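Local coordinates for dopamine N-acetyltransferase-like Protein (Tribolium castaneum, PDB 6V3T) that probably transfers acetyl and longer acyl groups from coenzyme A thioesters to the amine of arylalkylamines such as serotonin, at residues M1-P5 with R136-L142; I75-G79 with F113-D119; R98-L102 with K194-T198; K156-A162 with K206-V212. One frame throughout, in Å; residues are numbered along the deposited sequence.

Interaction 1 (M1-P5 with R136-L142); sequences MEYGP and RGIAKEL. With ACO (acetyl coenzyme *a), chain G.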
# COMPACT_ATOMS: atom_id res chain seq x y z
N MET A 1 9.88 18.76 9.96
CA MET A 1 9.31 17.42 9.61
C MET A 1 9.85 16.34 10.57
O MET A 1 11.05 16.04 10.48
CB MET A 1 9.68 17.03 8.17
CG MET A 1 8.73 17.58 7.15
SD MET A 1 7.10 16.81 7.27
CE MET A 1 6.17 18.09 8.10
N GLU A 2 8.98 15.76 11.40
CA GLU A 2 9.39 14.79 12.46
C GLU A 2 8.78 13.41 12.17
O GLU A 2 7.55 13.31 11.99
CB GLU A 2 9.02 15.32 13.86
CG GLU A 2 7.53 15.39 14.15
CD GLU A 2 7.19 15.99 15.50
OE1 GLU A 2 7.56 17.16 15.74
OE2 GLU A 2 6.56 15.28 16.32
N TYR A 3 9.64 12.38 12.16
CA TYR A 3 9.34 10.98 11.77
C TYR A 3 9.41 10.07 13.00
O TYR A 3 10.53 9.82 13.48
CB TYR A 3 10.33 10.51 10.70
CG TYR A 3 10.20 11.24 9.40
CD1 TYR A 3 9.12 11.01 8.55
CD2 TYR A 3 11.12 12.19 9.00
CE1 TYR A 3 8.98 11.69 7.35
CE2 TYR A 3 11.00 12.87 7.80
CZ TYR A 3 9.92 12.62 6.97
OH TYR A 3 9.78 13.30 5.80
N GLY A 4 8.27 9.55 13.46
CA GLY A 4 8.19 8.70 14.66
C GLY A 4 7.07 7.67 14.58
O GLY A 4 6.25 7.70 13.66
N PRO A 5 7.01 6.72 15.56
CA PRO A 5 5.92 5.74 15.65
C PRO A 5 4.53 6.37 15.73
O PRO A 5 4.44 7.57 15.89
CB PRO A 5 6.20 5.01 16.97
CG PRO A 5 7.69 5.18 17.21
CD PRO A 5 8.01 6.54 16.62
N ARG A 136 7.50 17.11 -1.45
CA ARG A 136 8.67 17.63 -0.70
C ARG A 136 9.53 16.45 -0.24
O ARG A 136 10.19 16.58 0.81
CB ARG A 136 8.22 18.51 0.46
CG ARG A 136 7.03 19.42 0.16
CD ARG A 136 6.72 20.42 1.27
NE ARG A 136 7.61 20.31 2.43
CZ ARG A 136 7.46 20.97 3.58
NH1 ARG A 136 8.34 20.80 4.56
NH2 ARG A 136 6.45 21.80 3.76
N GLY A 137 9.53 15.34 -0.99
CA GLY A 137 10.35 14.14 -0.72
C GLY A 137 9.99 13.48 0.60
O GLY A 137 10.88 12.89 1.23
N ILE A 138 8.73 13.57 1.03
CA ILE A 138 8.28 13.02 2.34
C ILE A 138 8.11 11.50 2.21
O ILE A 138 8.58 10.78 3.08
CB ILE A 138 6.99 13.71 2.80
CG1 ILE A 138 7.20 15.23 2.85
CG2 ILE A 138 6.52 13.12 4.13
CD1 ILE A 138 6.29 15.97 3.78
N ALA A 139 7.44 11.05 1.15
CA ALA A 139 7.24 9.61 0.86
C ALA A 139 8.59 8.92 0.90
O ALA A 139 8.76 7.96 1.67
CB ALA A 139 6.58 9.44 -0.48
N LYS A 140 9.53 9.41 0.09
CA LYS A 140 10.90 8.87 0.01
C LYS A 140 11.46 8.66 1.42
O LYS A 140 12.20 7.69 1.61
CB LYS A 140 11.80 9.80 -0.81
CG LYS A 140 11.81 9.53 -2.31
CD LYS A 140 12.50 10.58 -3.12
CE LYS A 140 13.92 10.21 -3.46
NZ LYS A 140 14.70 11.40 -3.86
N GLU A 141 11.14 9.55 2.36
CA GLU A 141 11.67 9.47 3.74
C GLU A 141 10.92 8.37 4.49
O GLU A 141 11.59 7.56 5.14
CB GLU A 141 11.56 10.80 4.49
CG GLU A 141 12.87 11.55 4.52
CD GLU A 141 14.01 10.72 5.08
OE1 GLU A 141 13.90 10.31 6.25
OE2 GLU A 141 14.99 10.46 4.32
N LEU A 142 9.59 8.37 4.39
CA LEU A 142 8.71 7.35 5.03
C LEU A 142 9.18 5.96 4.60
O LEU A 142 9.34 5.11 5.48
CB LEU A 142 7.27 7.60 4.58
CG LEU A 142 6.61 8.82 5.21
CD1 LEU A 142 5.36 9.21 4.44
CD2 LEU A 142 6.29 8.55 6.67
N1A ACO G . 5.09 14.00 -10.93
C2A ACO G . 6.20 13.32 -11.23
N3A ACO G . 6.98 12.73 -10.30
C4A ACO G . 6.67 12.81 -9.00
C5A ACO G . 5.48 13.54 -8.61
C6A ACO G . 4.69 14.15 -9.67
N6A ACO G . 3.59 14.84 -9.36
N7A ACO G . 5.40 13.47 -7.28
C8A ACO G . 6.46 12.75 -6.85
N9A ACO G . 7.21 12.38 -7.88
C1B ACO G . 8.41 11.56 -7.76
C2B ACO G . 9.64 12.34 -7.40
O2B ACO G . 10.36 12.73 -8.55
C3B ACO G . 10.39 11.31 -6.59
O3B ACO G . 11.05 10.42 -7.47
P3B ACO G . 12.62 10.59 -7.67
O7A ACO G . 12.87 10.12 -9.09
O8A ACO G . 12.75 12.10 -7.49
O9A ACO G . 13.14 9.67 -6.57
C4B ACO G . 9.34 10.49 -5.91
O4B ACO G . 8.17 10.71 -6.65
C5B ACO G . 9.12 10.90 -4.49
O5B ACO G . 8.28 12.03 -4.39
P1A ACO G . 7.78 12.37 -2.93
O1A ACO G . 8.81 11.87 -1.94
O2A ACO G . 7.27 13.77 -2.79
O3A ACO G . 6.46 11.47 -2.90
P2A ACO G . 5.08 12.14 -2.44
O4A ACO G . 5.35 12.83 -1.12
O5A ACO G . 4.56 12.99 -3.57
O6A ACO G . 4.16 10.77 -2.42
CBP ACO G . 1.98 9.72 -3.17
CCP ACO G . 2.71 10.76 -2.31
CDP ACO G . 2.90 8.52 -3.37
CEP ACO G . 1.66 10.41 -4.48
CAP ACO G . 0.61 9.24 -2.56
OAP ACO G . -0.34 10.30 -2.69
C9P ACO G . -0.07 7.95 -3.13
O9P ACO G . -0.94 8.02 -3.99
N8P ACO G . 0.31 6.73 -2.62
C7P ACO G . -0.19 5.43 -3.10
C6P ACO G . 0.91 4.39 -3.41
C5P ACO G . 0.64 2.99 -2.87
O5P ACO G . 1.39 2.48 -2.07
N4P ACO G . -0.42 2.34 -3.35
C3P ACO G . -0.71 0.92 -3.07
C2P ACO G . -2.06 0.59 -2.39
S1P ACO G . -3.27 -0.13 -3.48
C ACO G . -4.76 0.30 -2.80
O ACO G . -4.90 0.34 -1.59
CH3 ACO G . -5.94 0.62 -3.66
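The hydroxyl end of Y3 reaches the first turn of helix 138-152, where OH lies 3.3 Å from E141 CB. I138 CG2 and L142 CD2 meet the edge of the Y3 ring, near its plane; L142 CD2 comes to 4.2 Å from Y3 CE1, and I138 CG2 lies nearer the hydroxyl oxygen. Beside this, M1 SD rests 3.7 Å from I138 CD1. Bent at its second and third torsions, the methionine chain crosses I138 at about a right angle, sulfur to the CD1 methyl, and M1 CG lies 4.2 Å from R136 NH1, oblique to the guanidinium. The two segments share no hydrogen bond, so the evidence is for side-chain packing alone, with strand and helix axes 10.6 Å apart and 36° from parallel. The carboxylate of E141 turns to R145, a salt bridge within the same helix.

From its other side the second segment grips acetyl-CoA. G137 N donates to O2A of the pyrophosphate at 3.3 Å, and K140 N to O1A, also at 3.3 Å but much straighter (N-H...O 175° against 136°). G137 ends the R-x-x-G-x-G/A motif of the GNAT fold, K140 follows in the first turn of the helix, and the helix start probably adds its partial positive charge. K140 NZ extends toward the 3'-phosphate, 3.6 Å from O9A.

Strand 2-5 is the outermost strand on its side of the sheet and pairs antiparallel with 57-60 through E2 and G4. I138 also packs on A59 of that strand, L142 on I57, A71 and L127, and A139 on V129 of strand 120-129, so the helix lies across several strands.

Interaction 2 (I75-G79 with F113-D119); sequences IARRG and FTKYNVD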
# COMPACT_ATOMS: atom_id res chain seq x y z
N ILE A 75 2.87 -7.34 8.71
CA ILE A 75 3.57 -8.64 8.55
C ILE A 75 2.68 -9.53 7.69
O ILE A 75 1.57 -9.85 8.16
CB ILE A 75 3.88 -9.30 9.91
CG1 ILE A 75 4.40 -8.28 10.94
CG2 ILE A 75 4.84 -10.46 9.73
CD1 ILE A 75 4.54 -8.83 12.35
N ALA A 76 3.13 -9.87 6.48
CA ALA A 76 2.49 -10.87 5.61
C ALA A 76 3.05 -12.25 5.95
O ALA A 76 4.26 -12.35 6.20
CB ALA A 76 2.73 -10.54 4.16
N ARG A 77 2.18 -13.26 5.96
CA ARG A 77 2.52 -14.68 6.28
C ARG A 77 1.98 -15.60 5.19
O ARG A 77 1.05 -15.20 4.46
CB ARG A 77 1.96 -15.04 7.66
CG ARG A 77 2.74 -14.42 8.81
CD ARG A 77 2.17 -14.75 10.17
NE ARG A 77 2.94 -14.08 11.21
CZ ARG A 77 2.62 -12.91 11.77
NH1 ARG A 77 3.41 -12.40 12.69
NH2 ARG A 77 1.52 -12.26 11.42
N ARG A 78 2.58 -16.78 5.06
CA ARG A 78 2.14 -17.84 4.11
C ARG A 78 0.66 -18.10 4.34
O ARG A 78 0.25 -18.13 5.52
CB ARG A 78 2.95 -19.12 4.31
CG ARG A 78 4.40 -19.01 3.84
CD ARG A 78 5.21 -20.22 4.24
NE ARG A 78 6.11 -20.60 3.16
CZ ARG A 78 7.43 -20.63 3.24
NH1 ARG A 78 8.14 -21.00 2.19
NH2 ARG A 78 8.05 -20.31 4.37
N GLY A 79 -0.12 -18.23 3.26
CA GLY A 79 -1.57 -18.51 3.30
C GLY A 79 -2.42 -17.27 3.55
O GLY A 79 -3.63 -17.38 3.37
N PHE A 113 7.44 -15.93 -0.67
CA PHE A 113 7.78 -16.76 0.51
C PHE A 113 8.67 -17.92 0.08
O PHE A 113 9.64 -18.21 0.80
CB PHE A 113 6.53 -17.30 1.21
CG PHE A 113 5.68 -16.22 1.83
CD1 PHE A 113 6.07 -15.60 3.00
CD2 PHE A 113 4.50 -15.82 1.23
CE1 PHE A 113 5.30 -14.61 3.58
CE2 PHE A 113 3.73 -14.83 1.80
CZ PHE A 113 4.12 -14.22 2.98
N THR A 114 8.36 -18.56 -1.05
CA THR A 114 9.16 -19.68 -1.61
C THR A 114 10.39 -19.10 -2.31
O THR A 114 11.48 -19.63 -2.08
CB THR A 114 8.31 -20.57 -2.54
OG1 THR A 114 7.35 -21.25 -1.73
CG2 THR A 114 9.13 -21.57 -3.32
N LYS A 115 10.22 -18.05 -3.10
CA LYS A 115 11.31 -17.44 -3.91
C LYS A 115 12.51 -17.13 -3.01
O LYS A 115 13.63 -17.46 -3.41
CB LYS A 115 10.85 -16.17 -4.62
CG LYS A 115 11.87 -15.60 -5.59
CD LYS A 115 11.27 -14.68 -6.62
CE LYS A 115 12.27 -14.17 -7.63
NZ LYS A 115 12.85 -12.88 -7.19
N TYR A 116 12.28 -16.53 -1.85
CA TYR A 116 13.34 -16.02 -0.94
C TYR A 116 13.42 -16.88 0.33
O TYR A 116 14.22 -16.54 1.22
CB TYR A 116 13.09 -14.55 -0.61
CG TYR A 116 13.26 -13.65 -1.81
CD1 TYR A 116 14.52 -13.32 -2.27
CD2 TYR A 116 12.17 -13.15 -2.50
CE1 TYR A 116 14.70 -12.51 -3.38
CE2 TYR A 116 12.33 -12.34 -3.61
CZ TYR A 116 13.60 -12.01 -4.05
OH TYR A 116 13.78 -11.22 -5.14
N ASN A 117 12.63 -17.95 0.40
CA ASN A 117 12.61 -18.91 1.53
C ASN A 117 12.45 -18.15 2.86
O ASN A 117 13.43 -18.08 3.61
CB ASN A 117 13.87 -19.77 1.53
CG ASN A 117 13.94 -20.69 2.72
OD1 ASN A 117 12.91 -21.00 3.33
ND2 ASN A 117 15.14 -21.12 3.08
N VAL A 118 11.26 -17.61 3.12
CA VAL A 118 10.94 -16.83 4.35
C VAL A 118 9.51 -17.16 4.76
O VAL A 118 8.75 -17.63 3.89
CB VAL A 118 11.11 -15.31 4.13
CG1 VAL A 118 12.54 -14.95 3.76
CG2 VAL A 118 10.13 -14.78 3.08
N ASP A 119 9.16 -16.90 6.02
CA ASP A 119 7.85 -17.27 6.62
C ASP A 119 7.03 -16.00 6.89
O ASP A 119 5.80 -16.13 7.00
CB ASP A 119 8.02 -18.09 7.91
CG ASP A 119 8.97 -19.28 7.80
OD1 ASP A 119 9.09 -19.85 6.69
OD2 ASP A 119 9.59 -19.62 8.82
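R78 lies over one face of the F113 ring: its CG is 4.1 Å from the ring centroid and 27° off the normal, a CH-pi contact, and its backbone N stands over the same face nearer the rim. At the ring edge, in plane, are A76 O and V118 O, the former 3.6 Å from F113 CE1. The R78 guanidinium has F113 CB and V118 O over one face, while D119 OD1 and T114 OG1 sit at its edge. Its plane is 33° from that of the phenyl ring, so the two groups do not stack in parallel. A bend at chi3 (140°) turns the arginine's end to D119, and NH2 forms a salt bridge with OD1 at 2.6 Å. V118 O is close to NH2 as well, yet it lies above the guanidinium plane, where the angle is too poor for a hydrogen bond.

The partner segment carries a Schellman motif that ends helix 112-115: N117 has positive phi, V118 N bonds to F113 O at 2.9 Å, and the N117 N to T114 O bond is weak. This reversal leads the chain into strand 120-129, antiparallel neighbour of strand 67-77 in the GNAT sheet, with A76 bonded through its backbone to I121. F113 CZ packs against A76 CB at 4.1 Å, and the same ring touches I121. The T114 hydroxyl is taken up by D111. On the strand side, G79 occupies the N-cap position of helix 80-90, and R77 N is held by the D80 carboxylate.

Interaction 3 (R98-L102 with K194-T198); sequences RIFGL and KIYDT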
# COMPACT_ATOMS: atom_id res chain seq x y z
N ARG A 98 -12.35 -6.10 -7.97
CA ARG A 98 -11.53 -5.68 -9.12
C ARG A 98 -10.18 -5.20 -8.58
O ARG A 98 -9.14 -5.71 -9.03
CB ARG A 98 -12.32 -4.67 -9.96
CG ARG A 98 -13.65 -5.25 -10.43
CD ARG A 98 -14.45 -4.33 -11.31
NE ARG A 98 -14.97 -4.99 -12.50
CZ ARG A 98 -15.58 -4.36 -13.50
NH1 ARG A 98 -16.00 -5.05 -14.55
NH2 ARG A 98 -15.76 -3.05 -13.46
N ILE A 99 -10.20 -4.34 -7.56
CA ILE A 99 -8.96 -3.87 -6.90
C ILE A 99 -8.22 -5.07 -6.32
O ILE A 99 -7.13 -5.40 -6.80
CB ILE A 99 -9.26 -2.83 -5.80
CG1 ILE A 99 -9.85 -1.54 -6.38
CG2 ILE A 99 -8.00 -2.56 -5.00
CD1 ILE A 99 -10.02 -0.43 -5.37
N PHE A 100 -8.78 -5.70 -5.29
CA PHE A 100 -8.03 -6.64 -4.42
C PHE A 100 -7.87 -8.01 -5.09
O PHE A 100 -6.94 -8.75 -4.72
CB PHE A 100 -8.71 -6.71 -3.07
CG PHE A 100 -8.49 -5.47 -2.25
CD1 PHE A 100 -7.24 -5.15 -1.79
CD2 PHE A 100 -9.52 -4.61 -1.95
CE1 PHE A 100 -7.02 -4.01 -1.04
CE2 PHE A 100 -9.30 -3.48 -1.18
CZ PHE A 100 -8.05 -3.18 -0.73
N GLY A 101 -8.73 -8.33 -6.05
CA GLY A 101 -8.56 -9.53 -6.88
C GLY A 101 -7.25 -9.48 -7.62
O GLY A 101 -6.50 -10.47 -7.55
N LEU A 102 -6.99 -8.34 -8.28
CA LEU A 102 -5.72 -8.03 -8.99
C LEU A 102 -4.55 -8.15 -8.01
O LEU A 102 -3.60 -8.91 -8.31
CB LEU A 102 -5.80 -6.61 -9.57
CG LEU A 102 -4.51 -6.09 -10.19
CD1 LEU A 102 -4.15 -6.89 -11.44
CD2 LEU A 102 -4.62 -4.61 -10.52
N LYS A 194 -12.03 -1.84 -20.97
CA LYS A 194 -10.93 -1.70 -19.97
C LYS A 194 -11.53 -1.57 -18.56
O LYS A 194 -12.43 -0.73 -18.38
CB LYS A 194 -10.08 -0.48 -20.36
CG LYS A 194 -8.62 -0.56 -19.95
CD LYS A 194 -7.76 0.51 -20.55
CE LYS A 194 -7.11 0.09 -21.86
NZ LYS A 194 -6.37 1.20 -22.50
N ILE A 195 -11.05 -2.38 -17.61
CA ILE A 195 -11.59 -2.49 -16.22
C ILE A 195 -10.86 -1.49 -15.31
O ILE A 195 -11.51 -0.90 -14.42
CB ILE A 195 -11.43 -3.93 -15.69
CG1 ILE A 195 -12.41 -4.88 -16.38
CG2 ILE A 195 -11.56 -3.99 -14.17
CD1 ILE A 195 -12.01 -6.33 -16.32
N TYR A 196 -9.55 -1.38 -15.51
CA TYR A 196 -8.68 -0.36 -14.88
C TYR A 196 -8.36 0.70 -15.93
O TYR A 196 -7.28 0.63 -16.57
CB TYR A 196 -7.42 -1.02 -14.32
CG TYR A 196 -7.71 -2.27 -13.55
CD1 TYR A 196 -8.34 -2.22 -12.31
CD2 TYR A 196 -7.37 -3.51 -14.06
CE1 TYR A 196 -8.61 -3.38 -11.60
CE2 TYR A 196 -7.64 -4.68 -13.36
CZ TYR A 196 -8.26 -4.61 -12.12
OH TYR A 196 -8.52 -5.75 -11.44
N ASP A 197 -9.31 1.61 -16.14
CA ASP A 197 -9.11 2.84 -16.94
C ASP A 197 -8.30 3.80 -16.05
O ASP A 197 -8.91 4.65 -15.38
CB ASP A 197 -10.44 3.41 -17.42
CG ASP A 197 -10.32 4.30 -18.65
OD1 ASP A 197 -9.72 3.84 -19.63
OD2 ASP A 197 -10.83 5.45 -18.60
N THR A 198 -6.98 3.60 -16.00
CA THR A 198 -6.02 4.42 -15.21
C THR A 198 -5.60 5.63 -16.05
O THR A 198 -5.35 5.44 -17.26
CB THR A 198 -4.80 3.60 -14.77
OG1 THR A 198 -4.27 2.97 -15.94
CG2 THR A 198 -5.11 2.57 -13.72
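With CG anti to the carbonyl carbon (chi1 -46°), the Y196 side chain is directed at helix 94-108, while L102, its CG anti to the backbone N (chi1 173°), brings a methyl over the tyrosine ring. The contact thus joins a helix of the GNAT domain to the long loop between strands 177-183 and 204-211. L102 CD2 stands 4.2 Å from the Y196 centroid, 21° off the normal, which meets the criterion for a CH-pi contact. The opposite face is covered by I195 CG2, from the neighbouring residue of the loop and over the ring centre. That same methyl lies over one face of the R98 guanidinium, 3.9 Å from R98 NE, so it is flanked by both flat groups.

Outside the two segments, Y196 also packs on L27 and S30 of helix 26-31. I99, on the next position of helix 94-108, touches the bound acetyl-CoA, which puts this buried contact close to the cofactor.

R98 O lies near the plane of the ring, at its edge, and accepts a hydrogen bond from Y196 OH; the modelled length of 2.5 Å is doubtful at this resolution. The same carbonyl receives a weak bond from L102 N at 3.5 Å.

Interaction 4 (K156-A162 with K206-V212); sequences KLVKVDA and KVMTKVV. With ACO (acetyl coenzyme *a), chain G.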
# COMPACT_ATOMS: atom_id res chain seq x y z
N LYS A 156 13.71 -10.04 6.66
CA LYS A 156 14.72 -10.37 5.62
C LYS A 156 14.32 -9.80 4.26
O LYS A 156 15.23 -9.51 3.48
CB LYS A 156 14.89 -11.89 5.49
CG LYS A 156 15.51 -12.58 6.70
CD LYS A 156 15.43 -14.08 6.63
CE LYS A 156 16.44 -14.76 7.53
NZ LYS A 156 16.29 -16.23 7.49
N LEU A 157 13.01 -9.67 3.99
CA LEU A 157 12.46 -9.16 2.70
C LEU A 157 11.40 -8.09 2.96
O LEU A 157 10.45 -8.34 3.73
CB LEU A 157 11.82 -10.30 1.91
CG LEU A 157 11.44 -9.96 0.47
CD1 LEU A 157 12.56 -10.33 -0.48
CD2 LEU A 157 10.16 -10.66 0.06
N VAL A 158 11.53 -6.95 2.27
CA VAL A 158 10.51 -5.87 2.25
C VAL A 158 9.87 -5.89 0.86
O VAL A 158 10.60 -6.08 -0.12
CB VAL A 158 11.11 -4.49 2.59
CG1 VAL A 158 10.08 -3.38 2.53
CG2 VAL A 158 11.81 -4.50 3.95
N LYS A 159 8.55 -5.73 0.82
CA LYS A 159 7.75 -5.81 -0.42
C LYS A 159 6.75 -4.65 -0.41
O LYS A 159 6.36 -4.23 0.71
CB LYS A 159 7.11 -7.20 -0.52
CG LYS A 159 6.06 -7.37 -1.60
CD LYS A 159 4.67 -7.30 -1.06
CE LYS A 159 3.60 -6.96 -2.07
NZ LYS A 159 2.27 -7.00 -1.42
N VAL A 160 6.39 -4.15 -1.59
CA VAL A 160 5.46 -3.00 -1.77
C VAL A 160 4.62 -3.21 -3.04
O VAL A 160 5.21 -3.49 -4.13
CB VAL A 160 6.21 -1.66 -1.82
CG1 VAL A 160 7.27 -1.64 -2.93
CG2 VAL A 160 5.25 -0.48 -1.97
N ASP A 161 3.30 -3.06 -2.90
CA ASP A 161 2.38 -3.10 -4.06
C ASP A 161 2.40 -1.70 -4.65
O ASP A 161 1.59 -0.88 -4.22
CB ASP A 161 0.98 -3.57 -3.65
CG ASP A 161 0.87 -5.08 -3.57
OD1 ASP A 161 0.98 -5.73 -4.62
OD2 ASP A 161 0.69 -5.58 -2.45
N ALA A 162 3.34 -1.44 -5.56
CA ALA A 162 3.65 -0.10 -6.08
C ALA A 162 2.71 0.23 -7.24
O ALA A 162 3.10 0.02 -8.40
CB ALA A 162 5.10 -0.03 -6.51
N LYS A 206 3.63 -2.47 -10.31
CA LYS A 206 4.82 -3.29 -10.01
C LYS A 206 4.72 -3.75 -8.57
O LYS A 206 4.45 -2.90 -7.70
CB LYS A 206 6.10 -2.49 -10.15
CG LYS A 206 6.62 -2.33 -11.57
CD LYS A 206 7.72 -1.30 -11.62
CE LYS A 206 8.51 -1.31 -12.90
NZ LYS A 206 9.68 -0.43 -12.76
N VAL A 207 4.91 -5.05 -8.35
CA VAL A 207 5.35 -5.60 -7.04
C VAL A 207 6.87 -5.45 -7.00
O VAL A 207 7.53 -5.86 -7.97
CB VAL A 207 4.87 -7.05 -6.83
CG1 VAL A 207 5.47 -7.68 -5.59
CG2 VAL A 207 3.36 -7.11 -6.76
N MET A 208 7.38 -4.82 -5.94
CA MET A 208 8.80 -4.44 -5.79
C MET A 208 9.27 -4.88 -4.41
O MET A 208 8.45 -4.98 -3.50
CB MET A 208 8.99 -2.93 -5.96
CG MET A 208 8.41 -2.41 -7.27
SD MET A 208 8.76 -0.67 -7.62
CE MET A 208 10.44 -0.81 -8.24
N THR A 209 10.57 -5.13 -4.30
CA THR A 209 11.17 -5.98 -3.26
C THR A 209 12.61 -5.55 -3.01
O THR A 209 13.31 -5.22 -3.99
CB THR A 209 11.07 -7.44 -3.70
OG1 THR A 209 9.91 -7.95 -3.04
CG2 THR A 209 12.30 -8.27 -3.38
N LYS A 210 13.03 -5.57 -1.75
CA LYS A 210 14.46 -5.48 -1.37
C LYS A 210 14.73 -6.47 -0.25
O LYS A 210 13.84 -6.66 0.60
CB LYS A 210 14.82 -4.07 -0.94
CG LYS A 210 16.29 -3.73 -1.14
CD LYS A 210 16.69 -2.42 -0.52
CE LYS A 210 18.18 -2.17 -0.57
NZ LYS A 210 18.63 -1.48 0.65
N VAL A 211 15.93 -7.05 -0.26
CA VAL A 211 16.44 -8.01 0.77
C VAL A 211 17.28 -7.20 1.76
O VAL A 211 18.07 -6.35 1.30
CB VAL A 211 17.25 -9.13 0.10
CG1 VAL A 211 17.53 -10.28 1.06
CG2 VAL A 211 16.57 -9.65 -1.17
N VAL A 212 17.14 -7.44 3.07
CA VAL A 212 17.64 -6.53 4.15
C VAL A 212 18.44 -7.34 5.19
O VAL A 212 18.87 -8.46 4.84
CB VAL A 212 16.45 -5.75 4.74
CG1 VAL A 212 15.61 -5.09 3.65
CG2 VAL A 212 15.58 -6.63 5.62
N1A ACO G . 5.09 14.00 -10.93
C2A ACO G . 6.20 13.32 -11.23
N3A ACO G . 6.98 12.73 -10.30
C4A ACO G . 6.67 12.81 -9.00
C5A ACO G . 5.48 13.54 -8.61
C6A ACO G . 4.69 14.15 -9.67
N6A ACO G . 3.59 14.84 -9.36
N7A ACO G . 5.40 13.47 -7.28
C8A ACO G . 6.46 12.75 -6.85
N9A ACO G . 7.21 12.38 -7.88
C1B ACO G . 8.41 11.56 -7.76
C2B ACO G . 9.64 12.34 -7.40
O2B ACO G . 10.36 12.73 -8.55
C3B ACO G . 10.39 11.31 -6.59
O3B ACO G . 11.05 10.42 -7.47
P3B ACO G . 12.62 10.59 -7.67
O7A ACO G . 12.87 10.12 -9.09
O8A ACO G . 12.75 12.10 -7.49
O9A ACO G . 13.14 9.67 -6.57
C4B ACO G . 9.34 10.49 -5.91
O4B ACO G . 8.17 10.71 -6.65
C5B ACO G . 9.12 10.90 -4.49
O5B ACO G . 8.28 12.03 -4.39
P1A ACO G . 7.78 12.37 -2.93
O1A ACO G . 8.81 11.87 -1.94
O2A ACO G . 7.27 13.77 -2.79
O3A ACO G . 6.46 11.47 -2.90
P2A ACO G . 5.08 12.14 -2.44
O4A ACO G . 5.35 12.83 -1.12
O5A ACO G . 4.56 12.99 -3.57
O6A ACO G . 4.16 10.77 -2.42
CBP ACO G . 1.98 9.72 -3.17
CCP ACO G . 2.71 10.76 -2.31
CDP ACO G . 2.90 8.52 -3.37
CEP ACO G . 1.66 10.41 -4.48
CAP ACO G . 0.61 9.24 -2.56
OAP ACO G . -0.34 10.30 -2.69
C9P ACO G . -0.07 7.95 -3.13
O9P ACO G . -0.94 8.02 -3.99
N8P ACO G . 0.31 6.73 -2.62
C7P ACO G . -0.19 5.43 -3.10
C6P ACO G . 0.91 4.39 -3.41
C5P ACO G . 0.64 2.99 -2.87
O5P ACO G . 1.39 2.48 -2.07
N4P ACO G . -0.42 2.34 -3.35
C3P ACO G . -0.71 0.92 -3.07
C2P ACO G . -2.06 0.59 -2.39
S1P ACO G . -3.27 -0.13 -3.48
C ACO G . -4.76 0.30 -2.80
O ACO G . -4.90 0.34 -1.59
CH3 ACO G . -5.94 0.62 -3.66
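K159 and V207 meet on one face of an antiparallel strand pair, 157-162 with 204-211, in the GNAT sheet. Followed outward, K159 CB lies 3.8 Å from T209 OG1, its cross-strand neighbour; CG is 4.0 Å from V207 CG1, and CE passes the same methyl. The chain leaves with CG anti to the backbone N and bends at chi2 (-101°), which carries it along its own strand. NZ ends in a salt bridge with D161 OD2, whose modelled length is doubtfully short, and in a second one with E123 of strand 120-129, so the lysine charge is probably balanced by two acids. D161 OD1 touches V207 CG2 and is bonded by N107 ND2.

The axes are 4.8 Å apart at 164°, and seven backbone hydrogen bonds run between the strands. V158 and K210 exchange two, V158 N to K210 O being nearly linear (174°, 2.9 Å); V160 with M208 and A162 with K206 repeat the pattern, and V212 N to K156 O closes the far end. K159 with T209 and D161 with V207 are non-hydrogen-bonded pairs.

On the other face, V160 CG1 lies beside M208 CB at 3.7 Å, V158 CG2 meets V212 CG1, and helices 138-152 and 165-174 cover the valines and A162. There M208 bends at chi3 and places SD 3.9 Å from A162 CB. At the cofactor end of strand 157-162, D161 O approaches C3P of acetyl-CoA to 3.1 Å.

From the N terminus, interaction 1 closes the longest loop, bringing the first strand to the helix at 136-142 and bounding one end of the sheet. Interaction 2 opens and closes within that loop, joining strand 67-77 to the turn before strand 120-129. Interaction 3 starts between the halves of interaction 2 and closes only at 194-198, so it crosses interactions 1, 2 and 4. Interaction 4 follows 1 and 2 in series and pairs later strands of the sheet. Interactions 1, 2 and 4 all reach that sheet; 1 and 4 both touch acetyl-CoA. Interactions 2 and 4 meet directly, Y116 CD2 lying 3.5 Å from L157 CD1, whereas 1 and 3 lie on opposite sides of the chain's centre.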